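PDB 3PZ6: leucyl-tRNA synthetase from Giardia intestinalis, which probably joins leucine to tRNA(Leu) at the expense of ATP, this piece being its CP1 editing domain, thought to hydrolyse mischarged tRNA. Local coordinates for residues M92-T96 with A159-Y164; L152-V157 with I167-P171; L226-P232 with T271-M276; S238-C243 with I260-C264. The protein carries 2 engineered substitutions. All coordinates share one frame; numbering follows the deposited sequence.

Contact 1: M92-T96 with A159-Y164; sequences MVGQT and APLSPY
Val93 and Gln95, at the end of what corresponds in sequence to the threonine-rich segment of the CP1 editing domain, rest on an ST turn at Ser162. In relatives that segment lines the editing pocket, so the Ser162 loop, between strands 156-158 and 167-171, probably packs near one wall of it. The hydroxyl of Ser162 bridges the segments by a hydrogen bond: OG donates to Gln95 O at 3.2 Å, in the carbonyl plane and on a lone pair, with a C=O...donor angle of 142°. With OG anti to the backbone N (chi1 -176°), the same oxygen accepts from Tyr164 N, also at 3.2 Å, which closes the turn. The Tyr164 ring turns an edge to the Gln95 carbonyl, CD2 lying 3.3 Å from Gln95 O near the ring plane. Its OH hydrogen-bonds to Ser224 O, and Tyr223 packs edge-to-face. Among the apolar contacts, Val93 CG2 meets Pro163 CD at 3.8 Å, and Met92 CB lies 4.2 Å from Leu161 CD2. Ser162 OG is thus both donor and acceptor: one hydroxyl ties the loop to the backbone at Gln95 and gives the carbonyl oxygen of this buried residue a partner.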
loop_
_atom_site.group_PDB
_atom_site.type_symbol
_atom_site.label_atom_id
_atom_site.label_comp_id
_atom_site.label_asym_id
_atom_site.label_seq_id
_atom_site.Cartn_x
_atom_site.Cartn_y
_atom_site.Cartn_z
ATOM N N MET A 92 6.745 -1.506 7.035
ATOM C CA MET A 92 5.582 -2.195 6.463
ATOM C C MET A 92 4.485 -2.595 7.456
ATOM O O MET A 92 3.328 -2.772 7.073
ATOM C CB MET A 92 6.009 -3.388 5.602
ATOM C CG MET A 92 6.550 -3.011 4.212
ATOM S SD MET A 92 5.510 -1.839 3.290
ATOM C CE MET A 92 6.405 -0.314 3.562
ATOM N N VAL A 93 4.839 -2.723 8.725
ATOM C CA VAL A 93 3.858 -3.036 9.757
ATOM C C VAL A 93 3.020 -1.807 10.166
ATOM O O VAL A 93 2.054 -1.931 10.919
ATOM C CB VAL A 93 4.537 -3.726 10.982
ATOM C CG1 VAL A 93 5.666 -2.865 11.537
ATOM C CG2 VAL A 93 3.516 -4.078 12.070
ATOM N N GLY A 94 3.382 -0.632 9.653
ATOM C CA GLY A 94 2.701 0.620 9.998
ATOM C C GLY A 94 1.762 1.173 8.939
ATOM O O GLY A 94 1.258 2.293 9.076
ATOM N N GLN A 95 1.523 0.393 7.888
ATOM C CA GLN A 95 0.622 0.781 6.795
ATOM C C GLN A 95 -0.815 1.052 7.229
ATOM O O GLN A 95 -1.466 0.199 7.840
ATOM C CB GLN A 95 0.594 -0.300 5.727
ATOM C CG GLN A 95 1.853 -0.413 4.916
ATOM C CD GLN A 95 1.833 -1.647 4.083
ATOM O OE1 GLN A 95 2.027 -2.756 4.587
ATOM N NE2 GLN A 95 1.564 -1.480 2.799
ATOM N N THR A 96 -1.304 2.239 6.884
ATOM C CA THR A 96 -2.680 2.633 7.164
ATOM C C THR A 96 -3.544 2.630 5.900
ATOM O O THR A 96 -4.775 2.606 5.974
ATOM C CB THR A 96 -2.725 4.046 7.733
ATOM O OG1 THR A 96 -2.106 4.926 6.797
ATOM C CG2 THR A 96 -1.998 4.119 9.057
ATOM N N ALA A 159 -2.871 -5.825 3.425
ATOM C CA ALA A 159 -1.491 -5.357 3.468
ATOM C C ALA A 159 -0.610 -6.273 4.302
ATOM O O ALA A 159 -0.893 -6.526 5.472
ATOM C CB ALA A 159 -1.417 -3.941 3.988
ATOM N N PRO A 160 0.477 -6.769 3.707
ATOM C CA PRO A 160 1.372 -7.636 4.456
ATOM C C PRO A 160 1.954 -6.949 5.695
ATOM O O PRO A 160 2.220 -5.742 5.670
ATOM C CB PRO A 160 2.480 -7.948 3.449
ATOM C CG PRO A 160 2.393 -6.895 2.432
ATOM C CD PRO A 160 0.971 -6.505 2.344
ATOM N N LEU A 161 2.106 -7.735 6.766
ATOM C CA LEU A 161 2.741 -7.333 8.036
ATOM C C LEU A 161 1.945 -6.348 8.892
ATOM O O LEU A 161 2.152 -6.273 10.107
ATOM C CB LEU A 161 4.172 -6.834 7.806
ATOM C CG LEU A 161 5.325 -7.847 7.872
ATOM C CD1 LEU A 161 4.939 -9.258 7.408
ATOM C CD2 LEU A 161 6.508 -7.318 7.078
ATOM N N SER A 162 1.040 -5.605 8.263
ATOM C CA SER A 162 0.117 -4.715 8.967
ATOM C C SER A 162 -0.861 -5.508 9.856
ATOM O O SER A 162 -1.345 -6.574 9.454
ATOM C CB SER A 162 -0.655 -3.873 7.956
ATOM O OG SER A 162 -1.498 -2.936 8.598
ATOM N N PRO A 163 -1.121 -5.015 11.079
ATOM C CA PRO A 163 -2.160 -5.599 11.928
ATOM C C PRO A 163 -3.570 -5.287 11.430
ATOM O O PRO A 163 -4.532 -5.885 11.904
ATOM C CB PRO A 163 -1.929 -4.920 13.285
ATOM C CG PRO A 163 -1.176 -3.687 12.971
ATOM C CD PRO A 163 -0.308 -4.032 11.814
ATOM N N TYR A 164 -3.693 -4.351 10.496
ATOM C CA TYR A 164 -4.993 -4.033 9.919
ATOM C C TYR A 164 -5.440 -5.139 8.964
ATOM O O TYR A 164 -4.674 -5.564 8.101
ATOM C CB TYR A 164 -4.947 -2.679 9.208
ATOM C CG TYR A 164 -4.817 -1.499 10.148
ATOM C CD1 TYR A 164 -5.751 -1.287 11.166
ATOM C CD2 TYR A 164 -3.769 -0.590 10.016
ATOM C CE1 TYR A 164 -5.644 -0.202 12.029
ATOM C CE2 TYR A 164 -3.654 0.501 10.870
ATOM C CZ TYR A 164 -4.592 0.689 11.881
ATOM O OH TYR A 164 -4.489 1.772 12.739
#

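Contact 2: L152-V157 with I167-P171; sequences LLLATV and IFVLP
Val169 faces the 152-157 segment across a beta hairpin of strands 156-158 and 167-171, extended on one side by a type II turn from Leu152 to Ala155. From its CB, which lies 3.4 Å from Leu152 O, the side chain forks. CG1, placed anti to the backbone N (chi1 175°), passes the Leu152 carbonyl and comes within 4.4 Å of Leu152 CB. CG2 turns the other way along the hairpin, to Ala155 CB at 4.0 Å and, more loosely, to Val157 CG1. The backbone of the same residue is gripped twice: Val169 N donates to Ala155 O at 2.8 Å, and Val169 O accepts from Leu154 N. Farther along, Val157 and Ile167 form a hydrogen-bonded antiparallel pair, with bonds in both directions between their N and O atoms; on that face Val157 CG2 packs on Ile167 CG1 at 3.7 Å. Strand 97-100 lies on the other side of strand 167-171 and pairs with it. Thr156 and Phe168, a non-hydrogen-bonded pair, point to the opposite face. There Thr156 OG1 is hydrogen-bonded to Tyr21 OH, while its methyl CG2 makes a CH-pi contact over one face of the Phe168 ring, 3.7 Å from the centroid and 23° off the ring normal.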
loop_
_atom_site.group_PDB
_atom_site.type_symbol
_atom_site.label_atom_id
_atom_site.label_comp_id
_atom_site.label_asym_id
_atom_site.label_seq_id
_atom_site.Cartn_x
_atom_site.Cartn_y
_atom_site.Cartn_z
ATOM N N LEU A 152 -9.255 1.752 -9.281
ATOM C CA LEU A 152 -8.502 1.372 -8.083
ATOM C C LEU A 152 -8.905 2.151 -6.836
ATOM O O LEU A 152 -8.886 1.616 -5.725
ATOM C CB LEU A 152 -7.000 1.544 -8.314
ATOM C CG LEU A 152 -6.351 0.606 -9.322
ATOM C CD1 LEU A 152 -4.963 1.096 -9.619
ATOM C CD2 LEU A 152 -6.323 -0.820 -8.795
ATOM N N LEU A 153 -9.272 3.413 -7.026
ATOM C CA LEU A 153 -9.533 4.306 -5.903
ATOM C C LEU A 153 -10.601 3.729 -4.971
ATOM O O LEU A 153 -11.587 3.148 -5.424
ATOM C CB LEU A 153 -9.925 5.693 -6.415
ATOM C CG LEU A 153 -9.354 6.903 -5.673
ATOM C CD1 LEU A 153 -7.823 6.952 -5.766
ATOM C CD2 LEU A 153 -9.959 8.201 -6.204
ATOM N N LEU A 154 -10.369 3.867 -3.670
ATOM C CA LEU A 154 -11.267 3.355 -2.625
ATOM C C LEU A 154 -11.526 1.831 -2.685
ATOM O O LEU A 154 -12.559 1.352 -2.229
ATOM C CB LEU A 154 -12.577 4.154 -2.579
ATOM C CG LEU A 154 -12.454 5.677 -2.688
ATOM C CD1 LEU A 154 -13.826 6.310 -2.747
ATOM C CD2 LEU A 154 -11.621 6.278 -1.550
ATOM N N ALA A 155 -10.575 1.086 -3.244
ATOM C CA ALA A 155 -10.575 -0.368 -3.144
ATOM C C ALA A 155 -9.943 -0.776 -1.818
ATOM O O ALA A 155 -9.310 0.047 -1.149
ATOM C CB ALA A 155 -9.806 -0.978 -4.295
ATOM N N THR A 156 -10.122 -2.037 -1.432
ATOM C CA THR A 156 -9.518 -2.538 -0.205
ATOM C C THR A 156 -8.504 -3.620 -0.507
ATOM O O THR A 156 -8.739 -4.491 -1.346
ATOM C CB THR A 156 -10.544 -3.106 0.796
ATOM O OG1 THR A 156 -11.235 -4.193 0.191
ATOM C CG2 THR A 156 -11.539 -2.072 1.204
ATOM N N VAL A 157 -7.375 -3.555 0.184
ATOM C CA VAL A 157 -6.336 -4.548 0.018
ATOM C C VAL A 157 -5.938 -5.164 1.357
ATOM O O VAL A 157 -6.194 -4.591 2.423
ATOM C CB VAL A 157 -5.092 -3.996 -0.774
ATOM C CG1 VAL A 157 -5.466 -3.702 -2.243
ATOM C CG2 VAL A 157 -4.470 -2.765 -0.099
ATOM N N ILE A 167 -6.970 -2.434 4.247
ATOM C CA ILE A 167 -6.789 -0.985 4.136
ATOM C C ILE A 167 -7.356 -0.495 2.809
ATOM O O ILE A 167 -7.649 -1.297 1.932
ATOM C CB ILE A 167 -5.305 -0.553 4.299
ATOM C CG1 ILE A 167 -4.402 -1.292 3.307
ATOM C CG2 ILE A 167 -4.837 -0.753 5.742
ATOM C CD1 ILE A 167 -2.922 -0.902 3.394
ATOM N N PHE A 168 -7.499 0.816 2.662
ATOM C CA PHE A 168 -8.068 1.388 1.455
ATOM C C PHE A 168 -7.032 2.019 0.526
ATOM O O PHE A 168 -6.042 2.589 0.969
ATOM C CB PHE A 168 -9.143 2.412 1.816
ATOM C CG PHE A 168 -10.409 1.800 2.320
ATOM C CD1 PHE A 168 -11.478 1.587 1.459
ATOM C CD2 PHE A 168 -10.540 1.430 3.655
ATOM C CE1 PHE A 168 -12.662 1.017 1.921
ATOM C CE2 PHE A 168 -11.715 0.849 4.120
ATOM C CZ PHE A 168 -12.779 0.648 3.255
ATOM N N VAL A 169 -7.279 1.906 -0.772
ATOM C CA VAL A 169 -6.473 2.565 -1.782
ATOM C C VAL A 169 -6.928 4.019 -1.855
ATOM O O VAL A 169 -8.090 4.290 -2.134
ATOM C CB VAL A 169 -6.679 1.906 -3.170
ATOM C CG1 VAL A 169 -5.927 2.673 -4.246
ATOM C CG2 VAL A 169 -6.267 0.445 -3.151
ATOM N N LEU A 170 -6.010 4.946 -1.618
ATOM C CA LEU A 170 -6.375 6.348 -1.502
ATOM C C LEU A 170 -5.659 7.235 -2.537
ATOM O O LEU A 170 -4.659 6.813 -3.135
ATOM C CB LEU A 170 -6.119 6.834 -0.076
ATOM C CG LEU A 170 -6.863 6.142 1.068
ATOM C CD1 LEU A 170 -6.606 6.916 2.351
ATOM C CD2 LEU A 170 -8.369 6.038 0.805
ATOM N N PRO A 171 -6.179 8.459 -2.758
ATOM C CA PRO A 171 -5.659 9.343 -3.786
ATOM C C PRO A 171 -4.425 10.147 -3.372
ATOM O O PRO A 171 -4.444 10.858 -2.362
ATOM C CB PRO A 171 -6.847 10.281 -4.064
ATOM C CG PRO A 171 -7.577 10.334 -2.804
ATOM C CD PRO A 171 -7.392 9.010 -2.130
#

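Contact 3: L226-P232 with T271-M276; sequences LPIIEIP and TGIMKM
Ile229 and Met274 form a non-hydrogen-bonded pair in a small two-stranded antiparallel sheet, next to the hydrogen-bonded pair of Glu230 and Ile273. The evidence is a short ladder: Glu230 N donates to Ile273 O at 2.9 Å, nearly straight at 169°, and Ile273 N returns a bond to Glu230 O. Beyond the paired residues, Lys275 N reaches Ile228 O at 2.7 Å. The two faces of this ribbon differ. On one, Ile229 CG1 lies 3.7 Å from Met274 SD and Ile229 CG2 packs over Gly272 CA; helix 284-297 backs this face through Val284 and Cys287. The ribbon is separate from the large mixed sheet, and the 38 residues between its segments are largely helical. On the other face, the bent Lys275 chain lays its CG 3.7 Å from Glu230 CB, yet NZ stays 4.3 Å from Glu230 OE1, beyond salt-bridge range, so any attraction is probably weak. At the end of the ribbon, Pro227 centres an inverse gamma turn. Met276 runs extended to SD and bends at chi3 (62°), which brings CE to 3.8 Å from Leu226 CG. Its sulfur sits beside Pro227 CG at 3.9 Å and Ile228 CG2 at 4.0 Å.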
loop_
_atom_site.group_PDB
_atom_site.type_symbol
_atom_site.label_atom_id
_atom_site.label_comp_id
_atom_site.label_asym_id
_atom_site.label_seq_id
_atom_site.Cartn_x
_atom_site.Cartn_y
_atom_site.Cartn_z
ATOM N N LEU A 226 0.561 4.186 13.333
ATOM C CA LEU A 226 0.998 3.214 14.327
ATOM C C LEU A 226 2.394 3.512 14.877
ATOM O O LEU A 226 3.283 3.879 14.110
ATOM C CB LEU A 226 0.970 1.812 13.712
ATOM C CG LEU A 226 -0.275 0.923 13.851
ATOM C CD1 LEU A 226 -1.548 1.661 14.256
ATOM C CD2 LEU A 226 -0.484 0.126 12.573
ATOM N N PRO A 227 2.595 3.338 16.203
ATOM C CA PRO A 227 3.894 3.506 16.869
ATOM C C PRO A 227 4.882 2.370 16.559
ATOM O O PRO A 227 5.218 1.570 17.443
ATOM C CB PRO A 227 3.518 3.480 18.349
ATOM C CG PRO A 227 2.287 2.664 18.400
ATOM C CD PRO A 227 1.529 3.039 17.177
ATOM N N ILE A 228 5.346 2.303 15.313
ATOM C CA ILE A 228 6.163 1.168 14.867
ATOM C C ILE A 228 7.638 1.343 15.217
ATOM O O ILE A 228 8.337 0.376 15.514
ATOM C CB ILE A 228 5.989 0.859 13.349
ATOM C CG1 ILE A 228 6.280 2.091 12.489
ATOM C CG2 ILE A 228 4.583 0.374 13.071
ATOM C CD1 ILE A 228 6.680 1.761 11.063
ATOM N N ILE A 229 8.097 2.584 15.203
ATOM C CA ILE A 229 9.494 2.885 15.434
ATOM C C ILE A 229 9.624 4.001 16.461
ATOM O O ILE A 229 8.962 5.037 16.346
ATOM C CB ILE A 229 10.207 3.273 14.103
ATOM C CG1 ILE A 229 10.278 2.052 13.171
ATOM C CG2 ILE A 229 11.609 3.830 14.373
ATOM C CD1 ILE A 229 10.623 2.360 11.725
ATOM N N GLU A 230 10.458 3.769 17.472
ATOM C CA GLU A 230 10.808 4.799 18.430
ATOM C C GLU A 230 12.162 5.399 18.088
ATOM O O GLU A 230 13.179 4.706 18.039
ATOM C CB GLU A 230 10.833 4.251 19.862
ATOM C CG GLU A 230 11.245 5.304 20.899
ATOM C CD GLU A 230 11.349 4.766 22.314
ATOM O OE1 GLU A 230 10.978 3.594 22.561
ATOM O OE2 GLU A 230 11.802 5.528 23.199
ATOM N N ILE A 231 12.160 6.700 17.853
ATOM C CA ILE A 231 13.395 7.444 17.718
ATOM C C ILE A 231 13.682 8.160 19.040
ATOM O O ILE A 231 12.941 9.069 19.427
ATOM C CB ILE A 231 13.333 8.433 16.545
ATOM C CG1 ILE A 231 13.028 7.680 15.243
ATOM C CG2 ILE A 231 14.641 9.196 16.434
ATOM C CD1 ILE A 231 12.577 8.559 14.086
ATOM N N PRO A 232 14.748 7.730 19.752
ATOM C CA PRO A 232 15.203 8.388 20.983
ATOM C C PRO A 232 15.340 9.894 20.778
ATOM O O PRO A 232 15.890 10.332 19.762
ATOM C CB PRO A 232 16.588 7.778 21.212
ATOM C CG PRO A 232 16.507 6.426 20.572
ATOM C CD PRO A 232 15.621 6.597 19.379
ATOM N N THR A 271 19.160 5.450 14.595
ATOM C CA THR A 271 18.793 5.334 16.009
ATOM C C THR A 271 17.455 4.630 16.257
ATOM O O THR A 271 17.154 4.259 17.394
ATOM C CB THR A 271 18.764 6.709 16.703
ATOM O OG1 THR A 271 17.802 7.546 16.058
ATOM C CG2 THR A 271 20.135 7.383 16.647
ATOM N N GLY A 272 16.669 4.440 15.199
ATOM C CA GLY A 272 15.319 3.883 15.310
ATOM C C GLY A 272 15.255 2.475 15.858
ATOM O O GLY A 272 16.077 1.631 15.515
ATOM N N ILE A 273 14.277 2.231 16.723
ATOM C CA ILE A 273 14.081 0.916 17.337
ATOM C C ILE A 273 12.665 0.430 17.084
ATOM O O ILE A 273 11.698 1.121 17.396
ATOM C CB ILE A 273 14.383 0.941 18.858
ATOM C CG1 ILE A 273 15.897 0.979 19.084
ATOM C CG2 ILE A 273 13.768 -0.277 19.566
ATOM C CD1 ILE A 273 16.300 1.640 20.372
ATOM N N MET A 274 12.557 -0.753 16.493
ATOM C CA MET A 274 11.265 -1.353 16.220
ATOM C C MET A 274 10.492 -1.564 17.512
ATOM O O MET A 274 11.037 -2.039 18.506
ATOM C CB MET A 274 11.439 -2.677 15.476
ATOM C CG MET A 274 12.069 -2.524 14.099
ATOM S SD MET A 274 11.063 -1.594 12.915
ATOM C CE MET A 274 9.707 -2.718 12.608
ATOM N N LYS A 275 9.216 -1.203 17.492
ATOM C CA LYS A 275 8.376 -1.302 18.681
ATOM C C LYS A 275 7.205 -2.226 18.422
ATOM O O LYS A 275 6.523 -2.653 19.346
ATOM C CB LYS A 275 7.875 0.087 19.089
ATOM C CG LYS A 275 8.963 1.033 19.568
ATOM C CD LYS A 275 9.080 1.038 21.085
ATOM C CE LYS A 275 9.966 -0.060 21.597
ATOM N NZ LYS A 275 9.492 -0.441 22.943
ATOM N N MET A 276 6.984 -2.514 17.146
ATOM C CA MET A 276 5.916 -3.395 16.699
ATOM C C MET A 276 6.460 -4.360 15.658
ATOM O O MET A 276 7.545 -4.154 15.114
ATOM C CB MET A 276 4.760 -2.581 16.105
ATOM C CG MET A 276 3.943 -1.806 17.130
ATOM S SD MET A 276 2.726 -0.690 16.397
ATOM C CE MET A 276 1.681 -1.862 15.506
#

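Contact 4: S238-C243 with I260-C264; sequences SAVRLC and IKEIC
With CG1 anti to the backbone N (chi1 167°) and chi2 also near trans at -164°, Ile260 stretches straight out from its helix and pushes CD1 among Ala239, Leu242 and Cys243. The methyl lies 3.5 Å from Leu242 CB and 3.4 Å from Cys243 SG, and also approaches the carbonyl oxygen and CB of Ala239. Leu242 comes from the facing helix in the reverse sense, so that the two side chains slide past each other. Its CD1 meets Ile260 CG1 at 3.7 Å and, beyond that, Ile263 CG2 at 3.9 Å. This is the packing of a helical pair, 238-245 against 254-271, within the part of the CP1 domain that also carries the two-stranded ribbon. The axes of the two short segments approach to 10.1 Å and run roughly antiparallel, with 144° between their N-to-C directions. One turn after Ile260, Cys264 packs beside the start of helix 238-245: its SG lies 4.1 Å from both Ser238 CB and Ala239 CB. The side chains that meet are mainly aliphatic or sulfur-bearing, and the Ser238 hydroxyl looks elsewhere, to a weak hydrogen bond with Gly235 O. Helix 192-202 also touches both helices, Tyr195 meeting Cys243 and Pro192 meeting Ile260.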
loop_
_atom_site.group_PDB
_atom_site.type_symbol
_atom_site.label_atom_id
_atom_site.label_comp_id
_atom_site.label_asym_id
_atom_site.label_seq_id
_atom_site.Cartn_x
_atom_site.Cartn_y
_atom_site.Cartn_z
ATOM N N SER A 238 6.915 9.811 15.124
ATOM C CA SER A 238 7.844 10.908 14.843
ATOM C C SER A 238 7.409 11.862 13.751
ATOM O O SER A 238 7.468 13.072 13.941
ATOM C CB SER A 238 9.234 10.368 14.553
ATOM O OG SER A 238 9.796 9.909 15.767
ATOM N N ALA A 239 6.962 11.322 12.622
ATOM C CA ALA A 239 6.480 12.145 11.526
ATOM C C ALA A 239 5.289 12.984 11.983
ATOM O O ALA A 239 5.184 14.156 11.631
ATOM C CB ALA A 239 6.116 11.289 10.313
ATOM N N VAL A 240 4.419 12.380 12.792
ATOM C CA VAL A 240 3.268 13.067 13.373
ATOM C C VAL A 240 3.725 14.167 14.342
ATOM O O VAL A 240 3.384 15.330 14.147
ATOM C CB VAL A 240 2.296 12.062 14.063
ATOM C CG1 VAL A 240 1.076 12.767 14.619
ATOM C CG2 VAL A 240 1.875 10.980 13.090
ATOM N N ARG A 241 4.509 13.799 15.358
ATOM C CA ARG A 241 5.023 14.751 16.364
ATOM C C ARG A 241 5.728 15.965 15.757
ATOM O O ARG A 241 5.456 17.103 16.138
ATOM C CB ARG A 241 5.978 14.067 17.349
ATOM C CG ARG A 241 5.316 13.137 18.345
ATOM C CD ARG A 241 6.371 12.454 19.200
ATOM N NE ARG A 241 5.853 11.272 19.884
ATOM C CZ ARG A 241 5.323 11.277 21.103
ATOM N NH1 ARG A 241 5.237 12.409 21.789
ATOM N NH2 ARG A 241 4.880 10.148 21.635
ATOM N N LEU A 242 6.641 15.721 14.823
ATOM C CA LEU A 242 7.342 16.813 14.165
ATOM C C LEU A 242 6.405 17.633 13.288
ATOM O O LEU A 242 6.484 18.852 13.282
ATOM C CB LEU A 242 8.544 16.302 13.366
ATOM C CG LEU A 242 9.708 15.664 14.139
ATOM C CD1 LEU A 242 10.893 15.464 13.217
ATOM C CD2 LEU A 242 10.127 16.479 15.365
ATOM N N CYS A 243 5.505 16.967 12.570
ATOM C CA CYS A 243 4.525 17.667 11.743
ATOM C C CYS A 243 3.573 18.539 12.557
ATOM O O CYS A 243 3.228 19.636 12.124
ATOM C CB CYS A 243 3.724 16.690 10.881
ATOM S SG CYS A 243 4.574 16.130 9.392
ATOM N N ILE A 260 11.685 17.603 7.824
ATOM C CA ILE A 260 11.254 16.521 8.713
ATOM C C ILE A 260 11.479 15.123 8.111
ATOM O O ILE A 260 11.802 14.181 8.837
ATOM C CB ILE A 260 9.797 16.697 9.216
ATOM C CG1 ILE A 260 9.299 15.404 9.863
ATOM C CG2 ILE A 260 8.874 17.099 8.093
ATOM C CD1 ILE A 260 7.818 15.327 10.041
ATOM N N LYS A 261 11.330 14.999 6.793
ATOM C CA LYS A 261 11.596 13.730 6.111
ATOM C C LYS A 261 13.067 13.356 6.237
ATOM O O LYS A 261 13.414 12.180 6.273
ATOM C CB LYS A 261 11.171 13.786 4.638
ATOM N N GLU A 262 13.917 14.375 6.327
ATOM C CA GLU A 262 15.349 14.206 6.519
ATOM C C GLU A 262 15.661 13.658 7.905
ATOM O O GLU A 262 16.452 12.728 8.042
ATOM C CB GLU A 262 16.068 15.538 6.309
ATOM C CG GLU A 262 17.185 15.464 5.298
ATOM C CD GLU A 262 16.683 15.050 3.928
ATOM O OE1 GLU A 262 16.115 15.912 3.218
ATOM O OE2 GLU A 262 16.853 13.864 3.565
ATOM N N ILE A 263 15.032 14.230 8.927
ATOM C CA ILE A 263 15.187 13.739 10.298
ATOM C C ILE A 263 14.638 12.322 10.428
ATOM O O ILE A 263 15.332 11.427 10.901
ATOM C CB ILE A 263 14.501 14.664 11.329
ATOM C CG1 ILE A 263 15.184 16.029 11.354
ATOM C CG2 ILE A 263 14.519 14.041 12.720
ATOM C CD1 ILE A 263 14.309 17.128 11.900
ATOM N N CYS A 264 13.399 12.122 9.988
ATOM C CA CYS A 264 12.733 10.836 10.129
ATOM C C CYS A 264 13.476 9.688 9.455
ATOM O O CYS A 264 13.664 8.633 10.052
ATOM C CB CYS A 264 11.294 10.917 9.625
ATOM S SG CYS A 264 10.191 11.666 10.819
#

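In the fold
Contact 1 lies between contacts 2 and 3. It touches contact 2 where Ala159 CB meets Ile167 CD1 at 3.4 Å, and contact 3 where Val93 CG1 meets Ile228 CG2 at 3.7 Å; centre to centre these pairs are about 14 and 15 Å apart. The loop at Ser162 joins the hairpin strands of contact 2. Contacts 3 and 4, with centres about 13 Å apart, form one unit: along the chain, the helices of contact 4 come between the strands of contact 3, and Ile231 CD1 packs on Ser238 OG at 3.5 Å. By family resemblance, contact 1 probably lies nearest the editing pocket, whereas contacts 3 and 4, centred about 20 Å from the chain centre, are peripheral.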